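Local coordinates for packaging protein UL32 (PDB 6XF9) that forms a zinc-binding pentameric ring required for herpesviral packaging and probably helps bring newly made capsids to nuclear replication compartments for genome cleavage and packaging, at residues Thr9-His13 / Ala97-Glu101; Leu17-Ala22 / Pro263-Pro267; Thr314-Glu318 / Ala342-Val346; Phe368-Ala374 / Leu454-His458. All coordinates share one frame. Residues are numbered along the deposited sequence.

In the fold
Distant parts of a largely helical chain can be tied together by a few small contacts. From the N terminus, helix 7-12 meets helix 89-106 in contact 1, closing a loop of 83 residues. Helix 14-22 follows at once and meets the loop 263-267 in contact 2, which spans 240 residues. The two closures cross, because their segments alternate along the chain, and they touch where L17 packs on I10 and A97. Contact 3 is short-range, folding the loop 342-346 back on helix 308-321. In series comes contact 4, joining the zinc-binding 368-374 to the C-terminal loop 454-458; contact 4, which touches contact 3 through Q316 and F368, lies on the opposite side of the chain's centre from contacts 1 and 2.

Contact 1 of 4, residues Thr9-His13 / Ala97-Glu101; sequences TITRH and ADLCE
Two helices meet here in a buried contact near the N terminus: the last turn of helix 7-12 packs on the middle of helix 89-106. T9 to R12 are helical, and H13 (phi/psi -98/26) leaves the helix while taking the N-cap position of the next one. The backbones come closest at I10 and A97, whose CA atoms are 5.1 Å apart, which the small A97 allows; I10 CG1 lies 3.6 Å from A97 CB. Just before I10, T9 sets CG2 3.4 Å from the CB of E101, one turn beyond A97. The H13 ring (chi1 m, chi2 near 90°) is held by ND1 donating to T9 O at 3.0 Å, while NE2 is hydrogen-bonded to H104. One ring face receives C100 CB in a CH-pi contact, 3.7 Å from the centroid. At the exposed border R12, in the p rotamer, joins E101 (chi1 t) in a salt bridge, NH1 3.1 Å from OE2. The result is helix-helix packing, T9, I10 and H13 buried, with an intersegment ion pair at its border. Around it, D98 OD2 accepts from W5 N, and helix 14-22 packs beside both helices, L17 on I10 and A97 and E16 on C100.

Contact 2 of 4, residues Leu17-Ala22 / Pro263-Pro267; sequences LQKLLA and PFFSP
L17 opens the last part of helix 14-22, regular to A22, which rests against an irregular loop, P263 to P267. L17 CB lies 4.3 Å from F264 CZ, at the edge of that ring. Q18 makes the polar link: with chi1 m and chi2 t its side chain extends to the loop, and NE2 donates to F264 O at 3.1 Å (162°). The CA atoms of Q18 and F265 are 6.1 Å apart and those of A22 and P267 5.9 Å. One turn later L21 (chi1 m, chi2 t) points toward the loop and meets both aromatics. Its CB sits over the face of the F265 ring, 3.6 Å from the centroid, a CH-pi contact, while CD1 lies 3.9 Å from F264 CE1. A22 completes the series, its CB 4.1 Å from F265 CE1. Both phenylalanines take chi1 t, but F264 is helix-like (phi/psi -54/-38) and F265 extended (-138/131), and both rings reach the helix. The loop thus covers one side of the helix with F264 and F265. Helix 225-235 flanks it, D230 accepting from F264 N and I231 touching L21, while helices 7-12 and 89-106 bring I10 and M93 to F264.

Contact 3 of 4, residues Thr314-Glu318 / Ala342-Val346; sequences TLQCE and AMPYV
A type I turn in the loop 342-346 brings Y345 to the surface of helix 308-321. Backbone hydrogen bonding sets the turn from M343 to V346, with V346 N donating to M343 O at 3.2 Å. M343 has left-handed phi/psi (52/54). The nearest CA pairs are wide, 7.3 Å for L315 and M343 and 8.3 Å for T314 and Y345, so side chains bridge the gap. Ring packing comes from Y345, with chi1 at 38° and CB directed toward the helix: T314 CG2 lies over its face, 3.5 Å from the centroid, a CH-pi contact. The polar link is Y345 OH donating to E318 OE1 one turn along, modelled at a very short 2.5 Å, though the carboxylate oxygen is less surely placed. Apolar contact is added by L315 CD2, 4.3 Å from M343 SD, and both side chains also meet I355 of helix 349-357. What results is a turn pinned to a helix beside a zinc site of three cysteines and one histidine; the L315 side chain is about 11 Å from the ion and about 7 Å from the side chain of its ligand H366.

Contact 4 of 4, residues Phe368-Ala374 / Leu454-His458; sequences FCDPLCA and LDLAH. With ZN (zinc ion), chain P.
A single carbonyl carries the polar part of this contact: F368 O accepts a hydrogen bond from A457 N at 2.9 Å (160°) and also lies 3.3 Å from L456 CA in a CA-H...O contact. The segment 368-374 supplies one ligand, C373, to a zinc site of three cysteines and one histidine completed by C296, C299 and H366. Helix 360-369 ends weakly bonded at F368 and C369, and D370 (phi/psi -69/132) separates it from helix 371-379, which it N-caps: OD1 accepts from C373 N at 3.2 Å and, weakly, from L372 N at 2.7 Å. The other carboxylate oxygen, OD2, forms a salt bridge with K426. The cap closes the first turn of the helix that carries the metal ligand. Facing it, L454 to H458 is mostly extended, and its closest backbone approach is A457 to C369, with CA atoms 5.1 Å apart. Apolar packing fills the rest. L456 (chi1 m, chi2 t) sets CD2 3.8 Å from A374 CB and CD1 4.1 Å from P371 CB, while C369 SG lies 3.9 Å from A457 CB. The loop also faces a neighbouring subunit: H458 N bonds to N150 of that chain, on which A457 packs. On the far side of C373 from the loop, its SG, with chi1 m, coordinates the zinc ion at 2.3 Å.

Contact 1 of 4, residues Thr9-His13 / Ala97-Glu101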
loop_
_atom_site.group_PDB
_atom_site.type_symbol
_atom_site.label_atom_id
_atom_site.label_comp_id
_atom_site.label_asym_id
_atom_site.label_seq_id
_atom_site.Cartn_x
_atom_site.Cartn_y
_atom_site.Cartn_z
ATOM N N THR D 9 1.397 -30.033 -51.261
ATOM C CA THR D 9 2.709 -29.494 -50.908
ATOM C C THR D 9 3.240 -30.184 -49.657
ATOM O O THR D 9 4.447 -30.444 -49.528
ATOM C CB THR D 9 2.627 -27.990 -50.668
ATOM O OG1 THR D 9 1.665 -27.381 -51.551
ATOM C CG2 THR D 9 3.992 -27.375 -50.913
ATOM N N ILE D 10 2.336 -30.487 -48.720
ATOM C CA ILE D 10 2.713 -31.206 -47.505
ATOM C C ILE D 10 3.178 -32.607 -47.854
ATOM O O ILE D 10 4.200 -33.091 -47.341
ATOM C CB ILE D 10 1.542 -31.234 -46.505
ATOM C CG1 ILE D 10 1.341 -29.846 -45.879
ATOM C CG2 ILE D 10 1.810 -32.281 -45.436
ATOM C CD1 ILE D 10 -0.039 -29.629 -45.336
ATOM N N THR D 11 2.404 -33.292 -48.709
ATOM C CA THR D 11 2.685 -34.682 -49.063
ATOM C C THR D 11 4.041 -34.849 -49.757
ATOM O O THR D 11 4.824 -35.735 -49.391
ATOM C CB THR D 11 1.566 -35.216 -49.968
ATOM O OG1 THR D 11 0.414 -35.565 -49.183
ATOM C CG2 THR D 11 2.030 -36.432 -50.704
ATOM N N ARG D 12 4.369 -33.982 -50.721
ATOM C CA ARG D 12 5.606 -34.226 -51.463
ATOM C C ARG D 12 6.851 -34.073 -50.599
ATOM O O ARG D 12 7.843 -34.783 -50.812
ATOM C CB ARG D 12 5.669 -33.358 -52.706
ATOM C CG ARG D 12 6.294 -32.033 -52.577
ATOM C CD ARG D 12 6.224 -31.453 -53.963
ATOM N NE ARG D 12 4.797 -31.316 -54.242
ATOM C CZ ARG D 12 4.271 -30.463 -55.106
ATOM N NH1 ARG D 12 5.066 -29.668 -55.809
ATOM N NH2 ARG D 12 2.952 -30.418 -55.265
ATOM N N HIS D 13 6.826 -33.198 -49.598
ATOM C CA HIS D 13 8.001 -32.986 -48.763
ATOM C C HIS D 13 7.921 -33.778 -47.464
ATOM O O HIS D 13 8.555 -33.404 -46.467
ATOM C CB HIS D 13 8.196 -31.500 -48.469
ATOM C CG HIS D 13 8.383 -30.679 -49.698
ATOM N ND1 HIS D 13 7.330 -30.091 -50.360
ATOM C CD2 HIS D 13 9.492 -30.378 -50.407
ATOM C CE1 HIS D 13 7.786 -29.440 -51.414
ATOM N NE2 HIS D 13 9.096 -29.598 -51.465
ATOM N N ALA D 97 5.834 -26.724 -44.886
ATOM C CA ALA D 97 5.737 -27.345 -46.203
ATOM C C ALA D 97 5.928 -26.320 -47.311
ATOM O O ALA D 97 6.751 -26.511 -48.213
ATOM C CB ALA D 97 4.386 -28.047 -46.347
ATOM N N ASP D 98 5.214 -25.196 -47.234
ATOM C CA ASP D 98 5.299 -24.214 -48.303
ATOM C C ASP D 98 6.661 -23.531 -48.332
ATOM O O ASP D 98 7.045 -22.986 -49.372
ATOM C CB ASP D 98 4.189 -23.167 -48.177
ATOM C CG ASP D 98 2.777 -23.784 -48.103
ATOM O OD1 ASP D 98 2.563 -24.948 -48.544
ATOM O OD2 ASP D 98 1.853 -23.064 -47.645
ATOM N N LEU D 99 7.391 -23.524 -47.211
ATOM C CA LEU D 99 8.757 -23.006 -47.231
ATOM C C LEU D 99 9.709 -23.988 -47.912
ATOM O O LEU D 99 10.636 -23.568 -48.608
ATOM C CB LEU D 99 9.229 -22.676 -45.812
ATOM C CG LEU D 99 10.580 -21.957 -45.797
ATOM C CD1 LEU D 99 10.417 -20.581 -46.349
ATOM C CD2 LEU D 99 11.172 -21.890 -44.410
ATOM N N CYS D 100 9.538 -25.295 -47.680
ATOM C CA CYS D 100 10.218 -26.286 -48.511
ATOM C C CYS D 100 9.985 -26.031 -49.993
ATOM O O CYS D 100 10.927 -25.853 -50.775
ATOM C CB CYS D 100 9.739 -27.696 -48.180
ATOM S SG CYS D 100 10.695 -28.544 -46.989
ATOM N N GLU D 101 8.716 -26.008 -50.390
ATOM C CA GLU D 101 8.385 -25.883 -51.797
ATOM C C GLU D 101 9.036 -24.646 -52.394
ATOM O O GLU D 101 9.645 -24.718 -53.463
ATOM C CB GLU D 101 6.869 -25.845 -51.938
ATOM C CG GLU D 101 6.334 -25.658 -53.320
ATOM C CD GLU D 101 6.467 -26.873 -54.195
ATOM O OE1 GLU D 101 6.874 -27.952 -53.713
ATOM O OE2 GLU D 101 6.116 -26.742 -55.384
#

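Contact 2 of 4, residues Leu17-Ala22 / Pro263-Pro267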
loop_
_atom_site.group_PDB
_atom_site.type_symbol
_atom_site.label_atom_id
_atom_site.label_comp_id
_atom_site.label_asym_id
_atom_site.label_seq_id
_atom_site.Cartn_x
_atom_site.Cartn_y
_atom_site.Cartn_z
ATOM N N LEU D 17 9.559 -32.780 -43.880
ATOM C CA LEU D 17 8.588 -32.512 -42.818
ATOM C C LEU D 17 8.604 -33.568 -41.712
ATOM O O LEU D 17 8.344 -33.235 -40.546
ATOM C CB LEU D 17 7.194 -32.388 -43.408
ATOM C CG LEU D 17 7.021 -31.167 -44.305
ATOM C CD1 LEU D 17 5.564 -31.107 -44.712
ATOM C CD2 LEU D 17 7.453 -29.916 -43.578
ATOM N N GLN D 18 8.899 -34.835 -42.033
ATOM C CA GLN D 18 9.072 -35.819 -40.964
ATOM C C GLN D 18 10.218 -35.425 -40.055
ATOM O O GLN D 18 10.163 -35.638 -38.839
ATOM C CB GLN D 18 9.361 -37.208 -41.524
ATOM C CG GLN D 18 8.231 -38.012 -42.080
ATOM C CD GLN D 18 8.747 -39.255 -42.758
ATOM O OE1 GLN D 18 9.959 -39.422 -42.904
ATOM N NE2 GLN D 18 7.839 -40.161 -43.148
ATOM N N LYS D 19 11.277 -34.860 -40.632
ATOM C CA LYS D 19 12.421 -34.471 -39.819
ATOM C C LYS D 19 12.053 -33.318 -38.893
ATOM O O LYS D 19 12.614 -33.202 -37.801
ATOM C CB LYS D 19 13.614 -34.114 -40.706
ATOM C CG LYS D 19 14.047 -35.271 -41.654
ATOM C CD LYS D 19 14.345 -36.567 -40.869
ATOM C CE LYS D 19 15.682 -36.602 -40.124
ATOM N NZ LYS D 19 15.976 -37.972 -39.554
ATOM N N LEU D 20 11.127 -32.448 -39.328
ATOM C CA LEU D 20 10.602 -31.388 -38.461
ATOM C C LEU D 20 9.709 -31.955 -37.354
ATOM O O LEU D 20 9.813 -31.538 -36.194
ATOM C CB LEU D 20 9.823 -30.354 -39.282
ATOM C CG LEU D 20 9.128 -29.240 -38.506
ATOM C CD1 LEU D 20 10.153 -28.428 -37.764
ATOM C CD2 LEU D 20 8.325 -28.359 -39.423
ATOM N N LEU D 21 8.788 -32.871 -37.693
ATOM C CA LEU D 21 7.926 -33.450 -36.663
ATOM C C LEU D 21 8.734 -34.210 -35.612
ATOM O O LEU D 21 8.449 -34.115 -34.413
ATOM C CB LEU D 21 6.887 -34.376 -37.288
ATOM C CG LEU D 21 5.744 -33.806 -38.115
ATOM C CD1 LEU D 21 4.969 -34.942 -38.782
ATOM C CD2 LEU D 21 4.830 -33.002 -37.226
ATOM N N ALA D 22 9.748 -34.970 -36.035
ATOM C CA ALA D 22 10.545 -35.709 -35.064
ATOM C C ALA D 22 11.255 -34.760 -34.117
ATOM O O ALA D 22 11.314 -35.010 -32.907
ATOM C CB ALA D 22 11.546 -36.612 -35.776
ATOM N N PRO D 263 0.993 -44.425 -42.484
ATOM C CA PRO D 263 1.304 -43.502 -41.382
ATOM C C PRO D 263 2.292 -42.411 -41.787
ATOM O O PRO D 263 3.472 -42.725 -42.006
ATOM C CB PRO D 263 1.929 -44.408 -40.317
ATOM C CG PRO D 263 2.546 -45.523 -41.100
ATOM C CD PRO D 263 1.816 -45.646 -42.432
ATOM N N PHE D 264 1.814 -41.162 -41.892
ATOM C CA PHE D 264 2.654 -40.065 -42.371
ATOM C C PHE D 264 3.921 -39.976 -41.551
ATOM O O PHE D 264 5.004 -39.713 -42.088
ATOM C CB PHE D 264 1.890 -38.735 -42.296
ATOM C CG PHE D 264 2.654 -37.530 -42.816
ATOM C CD1 PHE D 264 3.604 -36.890 -42.035
ATOM C CD2 PHE D 264 2.383 -37.005 -44.062
ATOM C CE1 PHE D 264 4.306 -35.773 -42.515
ATOM C CE2 PHE D 264 3.077 -35.884 -44.542
ATOM C CZ PHE D 264 4.034 -35.277 -43.767
ATOM N N PHE D 265 3.806 -40.206 -40.248
ATOM C CA PHE D 265 4.896 -39.918 -39.338
ATOM C C PHE D 265 5.064 -41.020 -38.307
ATOM O O PHE D 265 4.092 -41.414 -37.652
ATOM C CB PHE D 265 4.588 -38.578 -38.660
ATOM C CG PHE D 265 5.472 -38.240 -37.515
ATOM C CD1 PHE D 265 6.838 -38.113 -37.696
ATOM C CD2 PHE D 265 4.928 -37.987 -36.266
ATOM C CE1 PHE D 265 7.658 -37.771 -36.641
ATOM C CE2 PHE D 265 5.738 -37.642 -35.205
ATOM C CZ PHE D 265 7.112 -37.531 -35.390
ATOM N N SER D 266 6.310 -41.476 -38.144
ATOM C CA SER D 266 6.687 -42.465 -37.139
ATOM C C SER D 266 7.626 -41.805 -36.133
ATOM O O SER D 266 8.737 -41.387 -36.512
ATOM C CB SER D 266 7.363 -43.682 -37.780
ATOM O OG SER D 266 8.540 -43.299 -38.470
ATOM N N PRO D 267 7.258 -41.712 -34.854
ATOM C CA PRO D 267 8.103 -40.995 -33.880
ATOM C C PRO D 267 9.264 -41.851 -33.412
ATOM O O PRO D 267 9.131 -43.074 -33.236
ATOM C CB PRO D 267 7.141 -40.699 -32.717
ATOM C CG PRO D 267 6.095 -41.754 -32.815
ATOM C CD PRO D 267 5.947 -42.087 -34.291
#

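Contact 3 of 4, residues Thr314-Glu318 / Ala342-Val346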
loop_
_atom_site.group_PDB
_atom_site.type_symbol
_atom_site.label_atom_id
_atom_site.label_comp_id
_atom_site.label_asym_id
_atom_site.label_seq_id
_atom_site.Cartn_x
_atom_site.Cartn_y
_atom_site.Cartn_z
ATOM N N THR D 314 -21.539 -20.219 -36.945
ATOM C CA THR D 314 -22.949 -20.582 -36.997
ATOM C C THR D 314 -23.356 -21.368 -35.756
ATOM O O THR D 314 -24.435 -21.143 -35.203
ATOM C CB THR D 314 -23.216 -21.377 -38.270
ATOM O OG1 THR D 314 -23.117 -20.498 -39.402
ATOM C CG2 THR D 314 -24.584 -22.004 -38.224
ATOM N N LEU D 315 -22.468 -22.255 -35.277
ATOM C CA LEU D 315 -22.684 -22.956 -34.015
ATOM C C LEU D 315 -22.797 -21.971 -32.852
ATOM O O LEU D 315 -23.658 -22.126 -31.974
ATOM C CB LEU D 315 -21.549 -23.949 -33.777
ATOM C CG LEU D 315 -21.521 -24.736 -32.464
ATOM C CD1 LEU D 315 -22.820 -25.500 -32.208
ATOM C CD2 LEU D 315 -20.310 -25.656 -32.421
ATOM N N GLN D 316 -21.948 -20.939 -32.837
ATOM C CA GLN D 316 -22.041 -19.945 -31.774
ATOM C C GLN D 316 -23.419 -19.309 -31.742
ATOM O O GLN D 316 -23.928 -18.990 -30.661
ATOM C CB GLN D 316 -20.967 -18.874 -31.929
ATOM C CG GLN D 316 -20.929 -17.932 -30.745
ATOM C CD GLN D 316 -19.871 -16.875 -30.892
ATOM O OE1 GLN D 316 -19.327 -16.665 -31.987
ATOM N NE2 GLN D 316 -19.495 -16.261 -29.766
ATOM N N CYS D 317 -23.995 -19.035 -32.926
ATOM C CA CYS D 317 -25.365 -18.519 -33.009
ATOM C C CYS D 317 -26.378 -19.558 -32.537
ATOM O O CYS D 317 -27.373 -19.209 -31.894
ATOM C CB CYS D 317 -25.689 -18.054 -34.434
ATOM S SG CYS D 317 -24.553 -16.765 -35.064
ATOM N N GLU D 318 -26.162 -20.838 -32.855
ATOM C CA GLU D 318 -27.108 -21.842 -32.385
ATOM C C GLU D 318 -27.067 -21.925 -30.872
ATOM O O GLU D 318 -28.114 -22.015 -30.216
ATOM C CB GLU D 318 -26.801 -23.239 -32.943
ATOM C CG GLU D 318 -27.047 -23.528 -34.429
ATOM C CD GLU D 318 -27.107 -25.050 -34.708
ATOM O OE1 GLU D 318 -26.290 -25.585 -35.490
ATOM O OE2 GLU D 318 -27.909 -25.742 -34.043
ATOM N N ALA D 342 -27.228 -32.778 -36.113
ATOM C CA ALA D 342 -26.539 -31.564 -35.727
ATOM C C ALA D 342 -25.669 -30.899 -36.729
ATOM O O ALA D 342 -25.006 -31.518 -37.500
ATOM C CB ALA D 342 -25.720 -31.835 -34.505
ATOM N N MET D 343 -25.666 -29.591 -36.694
ATOM C CA MET D 343 -24.798 -28.879 -37.643
ATOM C C MET D 343 -24.957 -29.282 -39.106
ATOM O O MET D 343 -23.977 -29.632 -39.764
ATOM C CB MET D 343 -23.331 -29.019 -37.224
ATOM C CG MET D 343 -23.032 -28.492 -35.830
ATOM S SD MET D 343 -21.295 -28.661 -35.379
ATOM C CE MET D 343 -20.519 -27.648 -36.636
ATOM N N PRO D 344 -26.192 -29.236 -39.625
ATOM C CA PRO D 344 -26.399 -29.686 -41.013
ATOM C C PRO D 344 -25.728 -28.788 -42.042
ATOM O O PRO D 344 -25.558 -29.213 -43.196
ATOM C CB PRO D 344 -27.922 -29.675 -41.168
ATOM C CG PRO D 344 -28.455 -28.842 -40.023
ATOM C CD PRO D 344 -27.327 -28.441 -39.125
ATOM N N TYR D 345 -25.354 -27.561 -41.655
ATOM C CA TYR D 345 -24.649 -26.606 -42.503
ATOM C C TYR D 345 -23.230 -27.035 -42.842
ATOM O O TYR D 345 -22.575 -26.357 -43.643
ATOM C CB TYR D 345 -24.603 -25.233 -41.812
ATOM C CG TYR D 345 -24.388 -25.296 -40.298
ATOM C CD1 TYR D 345 -23.105 -25.328 -39.737
ATOM C CD2 TYR D 345 -25.473 -25.323 -39.436
ATOM C CE1 TYR D 345 -22.927 -25.401 -38.354
ATOM C CE2 TYR D 345 -25.307 -25.394 -38.073
ATOM C CZ TYR D 345 -24.043 -25.431 -37.523
ATOM O OH TYR D 345 -23.915 -25.496 -36.141
ATOM N N VAL D 346 -22.727 -28.113 -42.247
ATOM C CA VAL D 346 -21.386 -28.600 -42.544
ATOM C C VAL D 346 -21.546 -29.760 -43.518
ATOM O O VAL D 346 -22.228 -30.747 -43.209
ATOM C CB VAL D 346 -20.641 -29.038 -41.269
ATOM C CG1 VAL D 346 -19.247 -29.567 -41.610
ATOM C CG2 VAL D 346 -20.561 -27.903 -40.259
#

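Contact 4 of 4, residues Phe368-Ala374 / Leu454-His458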
loop_
_atom_site.group_PDB
_atom_site.type_symbol
_atom_site.label_atom_id
_atom_site.label_comp_id
_atom_site.label_asym_id
_atom_site.label_seq_id
_atom_site.Cartn_x
_atom_site.Cartn_y
_atom_site.Cartn_z
ATOM N N PHE D 368 -16.279 -19.197 -26.293
ATOM C CA PHE D 368 -16.709 -18.194 -25.324
ATOM C C PHE D 368 -15.662 -17.801 -24.293
ATOM O O PHE D 368 -15.850 -16.768 -23.650
ATOM C CB PHE D 368 -17.968 -18.671 -24.573
ATOM C CG PHE D 368 -19.136 -19.068 -25.473
ATOM C CD1 PHE D 368 -19.988 -18.108 -26.003
ATOM C CD2 PHE D 368 -19.384 -20.409 -25.772
ATOM C CE1 PHE D 368 -21.063 -18.467 -26.825
ATOM C CE2 PHE D 368 -20.470 -20.778 -26.599
ATOM C CZ PHE D 368 -21.300 -19.803 -27.121
ATOM N N CYS D 369 -14.572 -18.560 -24.116
ATOM C CA CYS D 369 -13.626 -18.331 -23.021
ATOM C C CYS D 369 -12.200 -18.027 -23.459
ATOM O O CYS D 369 -11.684 -16.958 -23.114
ATOM C CB CYS D 369 -13.589 -19.524 -22.059
ATOM S SG CYS D 369 -15.164 -19.796 -21.310
ATOM N N ASP D 370 -11.510 -18.925 -24.153
ATOM C CA ASP D 370 -10.067 -18.736 -24.274
ATOM C C ASP D 370 -9.771 -17.523 -25.149
ATOM O O ASP D 370 -10.382 -17.369 -26.207
ATOM C CB ASP D 370 -9.393 -19.971 -24.832
ATOM C CG ASP D 370 -7.878 -19.881 -24.742
ATOM O OD1 ASP D 370 -7.287 -19.206 -25.603
ATOM O OD2 ASP D 370 -7.272 -20.436 -23.792
ATOM N N PRO D 371 -8.884 -16.616 -24.723
ATOM C CA PRO D 371 -8.607 -15.427 -25.547
ATOM C C PRO D 371 -7.742 -15.723 -26.768
ATOM O O PRO D 371 -7.747 -14.920 -27.700
ATOM C CB PRO D 371 -7.907 -14.479 -24.561
ATOM C CG PRO D 371 -7.218 -15.378 -23.612
ATOM C CD PRO D 371 -8.050 -16.638 -23.504
ATOM N N LEU D 372 -6.928 -16.784 -26.766
ATOM C CA LEU D 372 -6.196 -17.146 -27.983
ATOM C C LEU D 372 -7.121 -17.760 -29.029
ATOM O O LEU D 372 -6.875 -17.617 -30.236
ATOM C CB LEU D 372 -5.047 -18.112 -27.678
ATOM C CG LEU D 372 -4.261 -18.543 -28.925
ATOM C CD1 LEU D 372 -3.768 -17.291 -29.616
ATOM C CD2 LEU D 372 -3.091 -19.488 -28.622
ATOM N N CYS D 373 -8.146 -18.503 -28.601
ATOM C CA CYS D 373 -9.140 -19.001 -29.545
ATOM C C CYS D 373 -9.902 -17.856 -30.192
ATOM O O CYS D 373 -10.290 -17.939 -31.367
ATOM C CB CYS D 373 -10.096 -19.965 -28.843
ATOM S SG CYS D 373 -9.252 -21.437 -28.149
ATOM N N ALA D 374 -10.206 -16.813 -29.414
ATOM C CA ALA D 374 -10.923 -15.650 -29.934
ATOM C C ALA D 374 -10.090 -14.886 -30.956
ATOM O O ALA D 374 -10.624 -14.372 -31.946
ATOM C CB ALA D 374 -11.322 -14.733 -28.779
ATOM N N LEU D 454 -14.486 -7.649 -27.676
ATOM C CA LEU D 454 -14.408 -9.105 -27.639
ATOM C C LEU D 454 -15.137 -9.606 -26.400
ATOM O O LEU D 454 -14.751 -9.269 -25.274
ATOM C CB LEU D 454 -12.962 -9.591 -27.629
ATOM C CG LEU D 454 -12.154 -9.261 -28.885
ATOM C CD1 LEU D 454 -10.655 -9.276 -28.587
ATOM C CD2 LEU D 454 -12.481 -10.193 -30.032
ATOM N N ASP D 455 -16.190 -10.392 -26.600
ATOM C CA ASP D 455 -17.046 -10.847 -25.513
ATOM C C ASP D 455 -16.564 -12.222 -25.108
ATOM O O ASP D 455 -16.843 -13.220 -25.780
ATOM C CB ASP D 455 -18.504 -10.891 -25.937
ATOM C CG ASP D 455 -19.138 -9.533 -25.927
ATOM O OD1 ASP D 455 -18.501 -8.592 -25.394
ATOM O OD2 ASP D 455 -20.261 -9.396 -26.471
ATOM N N LEU D 456 -15.837 -12.276 -24.011
ATOM C CA LEU D 456 -15.409 -13.546 -23.482
ATOM C C LEU D 456 -15.854 -13.614 -22.032
ATOM O O LEU D 456 -16.170 -12.594 -21.427
ATOM C CB LEU D 456 -13.891 -13.705 -23.595
ATOM C CG LEU D 456 -13.351 -13.471 -25.007
ATOM C CD1 LEU D 456 -11.879 -13.671 -24.983
ATOM C CD2 LEU D 456 -13.986 -14.362 -26.042
ATOM N N ALA D 457 -15.891 -14.823 -21.477
ATOM C CA ALA D 457 -15.979 -14.941 -20.034
ATOM C C ALA D 457 -14.762 -14.278 -19.408
ATOM O O ALA D 457 -13.756 -14.013 -20.074
ATOM C CB ALA D 457 -16.074 -16.399 -19.604
ATOM N N HIS D 458 -14.862 -13.998 -18.120
ATOM C CA HIS D 458 -13.801 -13.267 -17.453
ATOM C C HIS D 458 -12.538 -14.119 -17.403
ATOM O O HIS D 458 -12.615 -15.301 -17.056
ATOM C CB HIS D 458 -14.234 -12.875 -16.052
ATOM C CG HIS D 458 -13.342 -11.853 -15.429
ATOM N ND1 HIS D 458 -12.209 -12.186 -14.715
ATOM C CD2 HIS D 458 -13.393 -10.502 -15.447
ATOM C CE1 HIS D 458 -11.605 -11.082 -14.316
ATOM N NE2 HIS D 458 -12.300 -10.047 -14.754
HETATM ZN ZN ZN P . -9.577 -22.826 -29.951
#